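PDB 3M0G: farnesyl diphosphate synthase from Rhodobacter capsulatus, which probably catalyses the magnesium-dependent condensation of isopentenyl diphosphate with farnesyl diphosphate to give geranylgeranyl diphosphate, a precursor of carotenoids and diterpenes. Local coordinates for residues 182-187 with 203-208; 209-214 with 258-263; 44-49 with 65-70; 117-122 with 139-144; 54-59 with 192-197. All coordinates share one frame; numbering follows the deposited sequence.

Contact 1: residues 182-187 with 203-208; sequences LISFAA and AYATAL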
# COMPACT_ATOMS: atom_id res chain seq x y z
N LEU B 182 8.83 3.07 10.77
CA LEU B 182 8.85 4.04 9.63
C LEU B 182 10.03 4.97 9.69
O LEU B 182 10.59 5.33 8.64
CB LEU B 182 7.57 4.91 9.57
CG LEU B 182 7.19 5.49 8.19
CD1 LEU B 182 7.13 4.41 7.09
CD2 LEU B 182 5.92 6.32 8.18
N ILE B 183 10.38 5.38 10.91
CA ILE B 183 11.60 6.19 11.11
C ILE B 183 12.86 5.42 10.71
O ILE B 183 13.84 6.03 10.19
CB ILE B 183 11.70 6.73 12.56
CG1 ILE B 183 10.80 7.96 12.73
CG2 ILE B 183 13.16 7.02 12.98
CD1 ILE B 183 10.04 8.02 14.09
N SER B 184 12.88 4.13 11.02
CA SER B 184 14.00 3.26 10.65
C SER B 184 14.09 3.09 9.14
O SER B 184 15.20 3.09 8.56
CB SER B 184 13.89 1.89 11.33
OG SER B 184 15.02 1.09 10.98
N PHE B 185 12.94 2.94 8.48
CA PHE B 185 12.97 2.98 7.03
C PHE B 185 13.66 4.25 6.54
O PHE B 185 14.58 4.15 5.75
CB PHE B 185 11.61 2.88 6.37
CG PHE B 185 11.66 3.16 4.89
CD1 PHE B 185 12.09 2.16 3.99
CD2 PHE B 185 11.32 4.41 4.38
CE1 PHE B 185 12.16 2.40 2.60
CE2 PHE B 185 11.37 4.65 3.00
CZ PHE B 185 11.79 3.63 2.11
N ALA B 186 13.20 5.43 6.99
CA ALA B 186 13.78 6.72 6.52
C ALA B 186 15.28 6.81 6.73
O ALA B 186 16.02 7.31 5.86
CB ALA B 186 13.10 7.94 7.19
N ALA B 187 15.72 6.34 7.89
CA ALA B 187 17.12 6.43 8.28
C ALA B 187 18.00 5.50 7.46
O ALA B 187 19.13 5.81 7.17
CB ALA B 187 17.28 6.14 9.76
N ALA B 203 20.61 1.05 13.94
CA ALA B 203 20.81 1.15 15.38
C ALA B 203 20.45 2.55 15.88
O ALA B 203 19.77 2.70 16.89
CB ALA B 203 22.26 0.77 15.76
N TYR B 204 20.95 3.55 15.16
CA TYR B 204 20.58 4.96 15.31
C TYR B 204 19.06 5.13 15.39
O TYR B 204 18.54 5.76 16.31
CB TYR B 204 21.14 5.77 14.12
CG TYR B 204 20.59 7.18 13.96
CD1 TYR B 204 21.04 8.24 14.78
CD2 TYR B 204 19.63 7.46 12.99
CE1 TYR B 204 20.52 9.54 14.63
CE2 TYR B 204 19.10 8.76 12.83
CZ TYR B 204 19.56 9.78 13.64
OH TYR B 204 19.04 11.06 13.48
N ALA B 205 18.37 4.53 14.44
CA ALA B 205 16.92 4.67 14.30
C ALA B 205 16.11 3.97 15.40
O ALA B 205 15.10 4.51 15.86
CB ALA B 205 16.51 4.17 12.92
N THR B 206 16.57 2.79 15.81
CA THR B 206 15.98 2.04 16.92
C THR B 206 16.00 2.92 18.19
O THR B 206 14.99 3.02 18.90
CB THR B 206 16.76 0.71 17.18
OG1 THR B 206 16.80 -0.07 15.98
CG2 THR B 206 16.11 -0.11 18.29
N ALA B 207 17.14 3.56 18.47
CA ALA B 207 17.26 4.46 19.63
C ALA B 207 16.48 5.76 19.45
O ALA B 207 15.73 6.16 20.36
CB ALA B 207 18.71 4.73 19.98
N LEU B 208 16.64 6.40 18.29
CA LEU B 208 15.88 7.61 17.93
C LEU B 208 14.35 7.43 17.98
O LEU B 208 13.63 8.32 18.46
CB LEU B 208 16.30 8.13 16.54
CG LEU B 208 15.55 9.35 15.98
CD1 LEU B 208 15.65 10.55 16.92
CD2 LEU B 208 16.04 9.74 14.57

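Contact 2: residues 209-214 with 258-263; sequences GLAFQI and DLVAEA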
# COMPACT_ATOMS: atom_id res chain seq x y z
N GLY B 209 13.86 6.29 17.49
CA GLY B 209 12.44 6.02 17.43
C GLY B 209 11.81 5.95 18.81
O GLY B 209 10.73 6.50 19.05
N LEU B 210 12.49 5.28 19.73
CA LEU B 210 12.01 5.24 21.10
C LEU B 210 12.14 6.58 21.84
O LEU B 210 11.22 6.98 22.55
CB LEU B 210 12.66 4.09 21.87
CG LEU B 210 12.20 3.82 23.31
CD1 LEU B 210 10.69 3.73 23.43
CD2 LEU B 210 12.88 2.56 23.83
N ALA B 211 13.26 7.30 21.65
CA ALA B 211 13.36 8.68 22.16
C ALA B 211 12.22 9.56 21.63
O ALA B 211 11.73 10.42 22.34
CB ALA B 211 14.72 9.30 21.78
N PHE B 212 11.86 9.37 20.37
CA PHE B 212 10.79 10.15 19.72
C PHE B 212 9.47 10.00 20.46
O PHE B 212 8.83 10.98 20.82
CB PHE B 212 10.65 9.70 18.25
CG PHE B 212 9.48 10.29 17.52
CD1 PHE B 212 8.24 9.65 17.52
CD2 PHE B 212 9.62 11.45 16.78
CE1 PHE B 212 7.16 10.20 16.81
CE2 PHE B 212 8.54 12.00 16.07
CZ PHE B 212 7.32 11.38 16.10
N GLN B 213 9.07 8.77 20.70
CA GLN B 213 7.80 8.50 21.34
C GLN B 213 7.78 8.94 22.80
O GLN B 213 6.80 9.56 23.25
CB GLN B 213 7.43 7.04 21.22
CG GLN B 213 6.03 6.76 21.76
CD GLN B 213 4.95 7.51 20.98
OE1 GLN B 213 4.94 7.50 19.74
NE2 GLN B 213 4.04 8.14 21.71
N ILE B 214 8.85 8.63 23.53
CA ILE B 214 9.03 9.13 24.90
C ILE B 214 8.88 10.67 24.99
O ILE B 214 8.12 11.17 25.82
CB ILE B 214 10.36 8.61 25.55
CG1 ILE B 214 10.37 7.08 25.54
CG2 ILE B 214 10.52 9.13 26.97
CD1 ILE B 214 11.70 6.42 25.93
N ASP B 258 19.26 9.23 27.37
CA ASP B 258 20.14 8.06 27.22
C ASP B 258 20.01 7.39 25.83
O ASP B 258 20.99 6.90 25.29
CB ASP B 258 19.89 7.04 28.33
CG ASP B 258 20.47 7.47 29.68
OD1 ASP B 258 20.96 8.62 29.83
OD2 ASP B 258 20.43 6.64 30.62
N LEU B 259 18.79 7.35 25.29
CA LEU B 259 18.56 6.75 23.96
C LEU B 259 19.12 7.63 22.83
O LEU B 259 19.62 7.12 21.85
CB LEU B 259 17.08 6.44 23.73
CG LEU B 259 16.48 5.30 24.54
CD1 LEU B 259 14.98 5.41 24.47
CD2 LEU B 259 16.95 3.91 24.04
N VAL B 260 19.05 8.94 23.00
CA VAL B 260 19.67 9.89 22.07
C VAL B 260 21.20 9.73 22.05
O VAL B 260 21.82 9.85 21.00
CB VAL B 260 19.23 11.34 22.35
CG1 VAL B 260 20.12 12.36 21.65
CG2 VAL B 260 17.76 11.53 21.93
N ALA B 261 21.78 9.44 23.21
CA ALA B 261 23.23 9.19 23.28
C ALA B 261 23.55 7.85 22.63
O ALA B 261 24.59 7.70 22.01
CB ALA B 261 23.72 9.24 24.73
N GLU B 262 22.64 6.88 22.75
CA GLU B 262 22.83 5.58 22.10
C GLU B 262 22.75 5.74 20.58
O GLU B 262 23.50 5.09 19.85
CB GLU B 262 21.78 4.55 22.55
CG GLU B 262 21.64 4.36 24.05
CD GLU B 262 22.53 3.27 24.63
OE1 GLU B 262 23.77 3.39 24.55
OE2 GLU B 262 21.98 2.29 25.20
N ALA B 263 21.83 6.61 20.13
CA ALA B 263 21.63 6.88 18.71
C ALA B 263 22.84 7.59 18.12
O ALA B 263 23.24 7.27 17.01
CB ALA B 263 20.39 7.71 18.50

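Contact 3: residues 44-49 with 65-70; sequences LRAFLA and PAALAV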
# COMPACT_ATOMS: atom_id res chain seq x y z
N LEU B 44 10.11 15.20 9.38
CA LEU B 44 11.21 14.44 10.04
C LEU B 44 11.73 13.28 9.18
O LEU B 44 12.92 13.12 9.00
CB LEU B 44 10.82 13.92 11.44
CG LEU B 44 11.80 12.99 12.20
CD1 LEU B 44 13.15 13.64 12.41
CD2 LEU B 44 11.21 12.52 13.54
N ARG B 45 10.81 12.49 8.66
CA ARG B 45 11.15 11.27 7.95
C ARG B 45 11.84 11.59 6.62
O ARG B 45 12.91 11.04 6.32
CB ARG B 45 9.90 10.41 7.79
CG ARG B 45 9.41 9.94 9.16
CD ARG B 45 7.96 9.43 9.12
NE ARG B 45 7.47 9.16 10.46
CZ ARG B 45 7.00 10.09 11.31
NH1 ARG B 45 6.98 11.37 10.96
NH2 ARG B 45 6.58 9.74 12.51
N ALA B 46 11.25 12.51 5.87
CA ALA B 46 11.82 13.00 4.63
C ALA B 46 13.22 13.55 4.91
O ALA B 46 14.15 13.37 4.11
CB ALA B 46 10.94 14.06 4.05
N PHE B 47 13.39 14.17 6.08
CA PHE B 47 14.67 14.73 6.47
C PHE B 47 15.69 13.62 6.70
O PHE B 47 16.79 13.67 6.18
CB PHE B 47 14.49 15.63 7.69
CG PHE B 47 15.76 16.26 8.18
CD1 PHE B 47 16.20 17.47 7.64
CD2 PHE B 47 16.49 15.66 9.19
CE1 PHE B 47 17.38 18.06 8.10
CE2 PHE B 47 17.67 16.25 9.66
CZ PHE B 47 18.11 17.44 9.12
N LEU B 48 15.30 12.59 7.43
CA LEU B 48 16.16 11.42 7.70
C LEU B 48 16.60 10.63 6.46
O LEU B 48 17.72 10.10 6.42
CB LEU B 48 15.46 10.47 8.67
CG LEU B 48 15.33 10.88 10.14
CD1 LEU B 48 14.49 9.81 10.84
CD2 LEU B 48 16.67 10.97 10.79
N ALA B 49 15.73 10.60 5.45
CA ALA B 49 16.02 9.93 4.20
C ALA B 49 17.08 10.72 3.47
O ALA B 49 18.11 10.18 3.05
CB ALA B 49 14.76 9.82 3.34
N PRO B 65 12.73 11.08 -4.37
CA PRO B 65 11.61 10.14 -4.45
C PRO B 65 11.48 9.26 -3.20
O PRO B 65 10.37 8.88 -2.85
CB PRO B 65 11.95 9.28 -5.68
CG PRO B 65 12.86 10.16 -6.49
CD PRO B 65 13.66 10.92 -5.50
N ALA B 66 12.59 8.94 -2.55
CA ALA B 66 12.54 8.16 -1.31
C ALA B 66 11.95 8.99 -0.16
O ALA B 66 11.16 8.47 0.64
CB ALA B 66 13.92 7.62 -0.95
N ALA B 67 12.33 10.26 -0.10
CA ALA B 67 11.81 11.20 0.88
C ALA B 67 10.32 11.39 0.67
O ALA B 67 9.56 11.43 1.63
CB ALA B 67 12.52 12.54 0.75
N LEU B 68 9.93 11.51 -0.60
CA LEU B 68 8.53 11.64 -0.96
C LEU B 68 7.73 10.40 -0.56
O LEU B 68 6.64 10.50 0.01
CB LEU B 68 8.39 11.94 -2.45
CG LEU B 68 8.72 13.39 -2.83
CD1 LEU B 68 8.44 13.66 -4.31
CD2 LEU B 68 7.94 14.36 -1.94
N ALA B 69 8.29 9.22 -0.84
CA ALA B 69 7.61 7.97 -0.52
C ALA B 69 7.30 7.84 0.97
O ALA B 69 6.18 7.42 1.33
CB ALA B 69 8.42 6.76 -1.00
N VAL B 70 8.28 8.15 1.82
CA VAL B 70 8.07 8.03 3.26
C VAL B 70 7.09 9.06 3.80
O VAL B 70 6.33 8.76 4.70
CB VAL B 70 9.41 7.94 4.12
CG1 VAL B 70 10.16 9.26 4.23
CG2 VAL B 70 9.14 7.38 5.51

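Contact 4: residues 117-122 with 139-144; sequences LAFELC and ALAQAS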
# COMPACT_ATOMS: atom_id res chain seq x y z
N LEU B 117 0.76 5.49 -3.79
CA LEU B 117 1.70 6.51 -4.27
C LEU B 117 3.11 6.33 -3.71
O LEU B 117 4.10 6.46 -4.47
CB LEU B 117 1.17 7.94 -3.97
CG LEU B 117 1.92 9.11 -4.63
CD1 LEU B 117 1.82 9.04 -6.16
CD2 LEU B 117 1.34 10.43 -4.16
N ALA B 118 3.21 6.10 -2.39
CA ALA B 118 4.49 5.83 -1.72
C ALA B 118 5.31 4.74 -2.43
O ALA B 118 6.50 4.93 -2.71
CB ALA B 118 4.28 5.44 -0.25
N PHE B 119 4.69 3.61 -2.71
CA PHE B 119 5.33 2.49 -3.44
C PHE B 119 5.73 2.82 -4.88
O PHE B 119 6.78 2.35 -5.38
CB PHE B 119 4.51 1.20 -3.31
CG PHE B 119 4.67 0.53 -1.96
CD1 PHE B 119 5.87 -0.11 -1.64
CD2 PHE B 119 3.66 0.59 -1.01
CE1 PHE B 119 6.06 -0.70 -0.39
CE2 PHE B 119 3.83 0.00 0.27
CZ PHE B 119 5.02 -0.66 0.56
N GLU B 120 4.92 3.64 -5.54
CA GLU B 120 5.15 4.01 -6.94
C GLU B 120 6.42 4.85 -6.98
O GLU B 120 7.29 4.66 -7.83
CB GLU B 120 3.97 4.81 -7.49
CG GLU B 120 4.12 5.23 -8.95
CD GLU B 120 2.79 5.56 -9.62
OE1 GLU B 120 2.18 6.61 -9.31
OE2 GLU B 120 2.35 4.77 -10.49
N LEU B 121 6.49 5.79 -6.05
CA LEU B 121 7.65 6.66 -5.87
C LEU B 121 8.96 5.91 -5.71
O LEU B 121 9.98 6.38 -6.19
CB LEU B 121 7.41 7.56 -4.66
CG LEU B 121 6.33 8.58 -4.96
CD1 LEU B 121 5.90 9.28 -3.69
CD2 LEU B 121 6.87 9.55 -5.97
N CYS B 122 8.94 4.79 -5.01
CA CYS B 122 10.11 3.90 -4.85
C CYS B 122 10.67 3.32 -6.16
O CYS B 122 11.76 2.74 -6.17
CB CYS B 122 9.77 2.76 -3.89
SG CYS B 122 9.62 3.32 -2.14
N ALA B 139 12.03 -2.75 1.99
CA ALA B 139 12.25 -2.10 3.27
C ALA B 139 11.05 -1.28 3.70
O ALA B 139 10.72 -1.28 4.88
CB ALA B 139 13.53 -1.23 3.22
N LEU B 140 10.40 -0.61 2.75
CA LEU B 140 9.19 0.20 3.01
C LEU B 140 8.05 -0.70 3.40
O LEU B 140 7.30 -0.40 4.34
CB LEU B 140 8.80 1.01 1.76
CG LEU B 140 7.61 1.99 1.87
CD1 LEU B 140 7.75 2.97 3.05
CD2 LEU B 140 7.30 2.73 0.57
N ALA B 141 7.92 -1.81 2.69
CA ALA B 141 6.87 -2.78 2.99
C ALA B 141 7.03 -3.44 4.35
O ALA B 141 6.04 -3.62 5.07
CB ALA B 141 6.79 -3.83 1.89
N GLN B 142 8.24 -3.85 4.69
CA GLN B 142 8.50 -4.40 6.02
C GLN B 142 8.07 -3.42 7.13
O GLN B 142 7.42 -3.81 8.11
CB GLN B 142 9.97 -4.79 6.17
CG GLN B 142 10.29 -6.14 5.53
CD GLN B 142 11.76 -6.33 5.21
OE1 GLN B 142 12.64 -6.00 6.01
NE2 GLN B 142 12.04 -6.85 4.01
N ALA B 143 8.45 -2.17 6.97
CA ALA B 143 8.23 -1.15 7.99
C ALA B 143 6.76 -0.76 8.15
O ALA B 143 6.32 -0.39 9.25
CB ALA B 143 9.14 0.07 7.72
N SER B 144 5.98 -0.86 7.07
CA SER B 144 4.69 -0.21 7.00
C SER B 144 3.57 -1.18 7.27
O SER B 144 2.47 -0.76 7.62
CB SER B 144 4.46 0.42 5.61
OG SER B 144 5.48 1.37 5.34

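Contact 5: residues 54-59 with 192-197; sequences AIHGIS and ILAGAD. Unlike the reference sequence in segment 192-197: L193 (reference Ile).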
# COMPACT_ATOMS: atom_id res chain seq x y z
N ALA B 54 22.75 11.77 2.05
CA ALA B 54 23.88 12.69 2.04
C ALA B 54 25.16 12.10 2.64
O ALA B 54 26.25 12.32 2.11
CB ALA B 54 23.50 13.97 2.79
N ILE B 55 25.04 11.39 3.75
CA ILE B 55 26.18 10.74 4.41
C ILE B 55 26.89 9.75 3.48
O ILE B 55 28.09 9.51 3.60
CB ILE B 55 25.76 9.97 5.69
CG1 ILE B 55 25.22 10.92 6.76
CG2 ILE B 55 26.94 9.19 6.27
CD1 ILE B 55 24.50 10.19 7.86
N HIS B 56 26.12 9.20 2.55
CA HIS B 56 26.65 8.27 1.56
C HIS B 56 26.94 8.97 0.23
O HIS B 56 27.06 8.32 -0.82
CB HIS B 56 25.67 7.10 1.40
CG HIS B 56 25.61 6.22 2.61
ND1 HIS B 56 24.77 6.48 3.67
CD2 HIS B 56 26.30 5.10 2.94
CE1 HIS B 56 24.95 5.55 4.60
NE2 HIS B 56 25.87 4.71 4.18
N GLY B 57 27.06 10.29 0.30
CA GLY B 57 27.44 11.13 -0.84
C GLY B 57 26.39 11.25 -1.93
O GLY B 57 26.72 11.64 -3.06
N ILE B 58 25.14 10.93 -1.60
CA ILE B 58 24.04 10.95 -2.55
C ILE B 58 23.27 12.27 -2.44
O ILE B 58 22.95 12.71 -1.33
CB ILE B 58 23.10 9.71 -2.34
CG1 ILE B 58 23.83 8.42 -2.76
CG2 ILE B 58 21.76 9.87 -3.10
CD1 ILE B 58 23.06 7.14 -2.47
N SER B 59 22.99 12.88 -3.60
CA SER B 59 22.30 14.18 -3.67
C SER B 59 20.87 14.15 -3.15
O SER B 59 20.26 13.09 -3.08
CB SER B 59 22.33 14.75 -5.10
OG SER B 59 21.31 14.20 -5.92
N ILE B 192 20.47 2.18 1.78
CA ILE B 192 19.87 1.38 0.68
C ILE B 192 20.27 1.90 -0.69
O ILE B 192 20.72 1.13 -1.55
CB ILE B 192 18.32 1.25 0.81
CG1 ILE B 192 17.97 0.51 2.09
CG2 ILE B 192 17.69 0.54 -0.44
CD1 ILE B 192 16.52 0.67 2.59
N LEU B 193 20.14 3.22 -0.90
CA LEU B 193 20.43 3.83 -2.18
C LEU B 193 21.92 3.83 -2.52
O LEU B 193 22.29 4.00 -3.67
CB LEU B 193 19.85 5.26 -2.28
CG LEU B 193 18.35 5.53 -2.06
CD1 LEU B 193 18.05 7.02 -2.19
CD2 LEU B 193 17.44 4.70 -2.97
N ALA B 194 22.77 3.65 -1.50
CA ALA B 194 24.22 3.61 -1.71
C ALA B 194 24.75 2.17 -1.76
O ALA B 194 25.92 1.97 -2.00
CB ALA B 194 24.94 4.39 -0.60
N GLY B 195 23.87 1.20 -1.55
CA GLY B 195 24.27 -0.21 -1.46
C GLY B 195 25.25 -0.51 -0.33
O GLY B 195 26.08 -1.42 -0.44
N ALA B 196 25.14 0.25 0.77
CA ALA B 196 26.11 0.18 1.86
C ALA B 196 25.53 -0.46 3.12
O ALA B 196 24.34 -0.81 3.17
CB ALA B 196 26.65 1.57 2.16
N ASP B 197 26.39 -0.63 4.12
CA ASP B 197 26.01 -1.14 5.44
C ASP B 197 24.83 -0.36 6.00
O ASP B 197 24.88 0.87 6.09
CB ASP B 197 27.21 -1.01 6.40
CG ASP B 197 27.14 -1.99 7.57
OD1 ASP B 197 26.05 -2.48 7.93
OD2 ASP B 197 28.21 -2.28 8.15
O HOH W 1 26.89 2.57 5.72

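Contact 1: residues 182-187 with 203-208
The helical segments 182-187 and 203-208 run antiparallel, their N-to-C directions 148° apart and their axes approaching to 8.6 Å, with the CA atoms of S184 and A205 only 4.9 Å from each other. They belong to helices 168-194 and 199-219, which follow one another in the chain and form an alpha-alpha hairpin of the all-helical polyprenyl synthase fold. Alanine suits the crossing point because its methyl is short enough for backbones this close: A205 CB reaches S184 CA at 3.5 Å and also meets A187 CB at 3.8 Å. S184 adds little bulk to the same place. Its OG, anti to the backbone N (chi1 -178°), is hydrogen-bonded to the side-chain NE2 of Q188 one turn further along its own helix. Toward one end of the patch the larger aliphatic groups take over, I183 CG2 lying 4.3 Å from L208 CD2 in looser contact. L48 of helix 44-55 packs against I183 and Y204, so a third helix backs the hairpin. The phenol of Y204 is tethered at its far end, where OH is hydrogen-bonded to L277 O, and A187 CB meets the edge of the ring near its plane, 4.2 Å from Y204 CD2.

Contact 2: residues 209-214 with 258-263
An antiparallel helix pair, helix 199-219 against helix 249-265, provides this contact, with axes 8.8 Å apart at their closest and directions differing by 154°. Its centre is L259, with CG anti to the carbonyl carbon (chi1 -70°) and CD1 extended beyond it (chi2 164°), so that CD1 reaches the other helix. That one methyl meets three residues of the other helix. L210 CG lies 3.4 Å from L259 CD1, tighter than ordinary van der Waals contact, and the two leucines cross obliquely; I214 CD1, one turn on, reaches L259 CD1 at 3.7 Å, the two side chains crossing at about a right angle. In the polyprenyl synthase fold, segment 209-214 comes one residue before the sequence DDILD, the second aspartate-rich motif of the family, so the contact packs helix 249-265 against a helix that leads into that motif. The small A211 lets the backbones approach, and L259 CD1 comes within 3.8 Å of the A211 backbone N. F243 of helix 243-247 lies against both L210 and I214. On the opposite flank of L259, V260 turns its CG2 to A211 CB at 3.8 Å, and I285 of helix 275-285 touches these same two residues.

Contact 3: residues 44-49 with 65-70
This is close packing of two small-residue helix faces in the buried middle of the fold, between helices 44-55 and 60-81, successive in the chain and antiparallel (153°). The axes come within 8.1 Å, and the CA atoms of A46 and A67 are 4.2 Å apart. Such proximity suits alanine, whose lone methyl fits between the backbones: A67 CB rests on the backbone A46 O at 3.8 Å and on A46 CB at 4.0 Å, while A49 CB sits 4.1 Å from A67 CA. The bulkier partner is V70, one turn beyond A67. Its CG1 takes the crowded position between backbone N and carbonyl carbon (chi1 73°), which sets that methyl 3.7 Å from R45 C, and the other branch, CG2, meets R45 CB at 3.9 Å. R45 therefore gives the interface only the base of its side chain, and its extended chain carries the guanidinium elsewhere. A polar link comes from the next residue of the second helix, E71, whose OE2 is hydrogen-bonded to A46 N in the first turn of helix 44-55. Around the pair, F47 packs on helix 3-23, L44 and L48 reach helices 199-219 and 275-285, and P65, at a kink of helix 60-81, lies against V126 and L127.

Contact 4: residues 117-122 with 139-144
Helices 104-121 and 130-144 run antiparallel, their N-to-C directions 154° apart, but their axes stay 11.2 Å from each other, so long side chains must span the gap. The tight part centres on L140. With CG anti to its backbone N (chi1 -176°), its CD2 extends to the other segment and touches both F119 and C122: it lies over one face of the phenyl ring, 3.9 Å from the centroid and 17° off the normal, a CH-pi contact, and 3.6 Å from C122 SG. A118 CB is a looser neighbour of the same methyl. F119 is also met at its edge, where A141 CA lies in the ring plane 3.7 Å from CZ; a small residue suits this spot because the ring tip abuts the helix backbone. The far turn is looser. S144 turns its OG back to L140 O in a 2.7 Å hydrogen bond, and the exposed Q142 points away from segment 117-122. The ring of F119 stacks on F119 of the second subunit, so the contact forms part of the dimer interface. An alanine at F119 would lack the ring that meets L140, A141 and the second subunit, and would probably weaken both the helix packing and the dimer contact. Across the two segments the cohesion is apolar, with dispersion and CH-pi contacts doing the work, while the S144 hydroxyl is satisfied within its own helix.

Contact 5: residues 54-59 with 192-197
Apolar contacts make up most of this surface meeting between two turns, one following helix 44-55 and the other ending helix 168-194. H56 CB packs against A194 CB at 3.4 Å, and further along the imidazole, CD2 meets A196 CB at 3.6 Å; methyl side chains suit these places because the histidine comes down on the turn. Beside it I58, with CG1 anti to its carbonyl carbon (chi1 -69°), pushes CD1 onto the backbone at the helix end, 3.4 Å from L193 O and 3.8 Å from A194 CB. L193 CB touches I58 CD1 at 3.7 Å.

The polar link is a water. Lying in the imidazole plane at the ring edge, it is 2.8 Å from H56 NE2 and donates to D197 O over 2.7 Å. The other ring nitrogen, ND1, is hydrogen-bonded to S52 O one turn back, and the ring of Y270 meets the histidine with planes nearly perpendicular.

Glycines with positive phi, G57 and G195, each close a helix in a Schellman motif, G57 N bonding to A54 O at 2.8 Å. S59 and D197 then cap backbone N-H groups of the helices that follow, at Q62 and G199.

An alanine at H56 would lack the imidazole, with its water bridge to D197 O, its bond to S52 O and its packing on A196 and Y270, and would probably loosen the hold between the turns. With both ring nitrogens engaged, the imidazole is probably held in its rotation, and the bond from ND1 to a carbonyl is consistent with a proton on that nitrogen.

Overall arrangement
From the N terminus, contact 3 comes first, closing the short loop between helices 44-55 and 60-81. Contact 5 opens inside that loop, at the end of helix 44-55, so the two cross; its second segment is reached only after a long excursion, within which contact 4 pairs helices 104-121 and 130-144. Contact 1 joins helices 168-194 and 199-219 around the turn that holds the second half of contact 5, and crosses it too. Contact 2 follows in series, bringing helix 249-265 onto helix 199-219. Contacts 3 and 4 touch, as do 1 and 3 and 1 and 2, giving a continuous packed line from the dimer side, at contact 4, to the C-terminal helices, at contact 2.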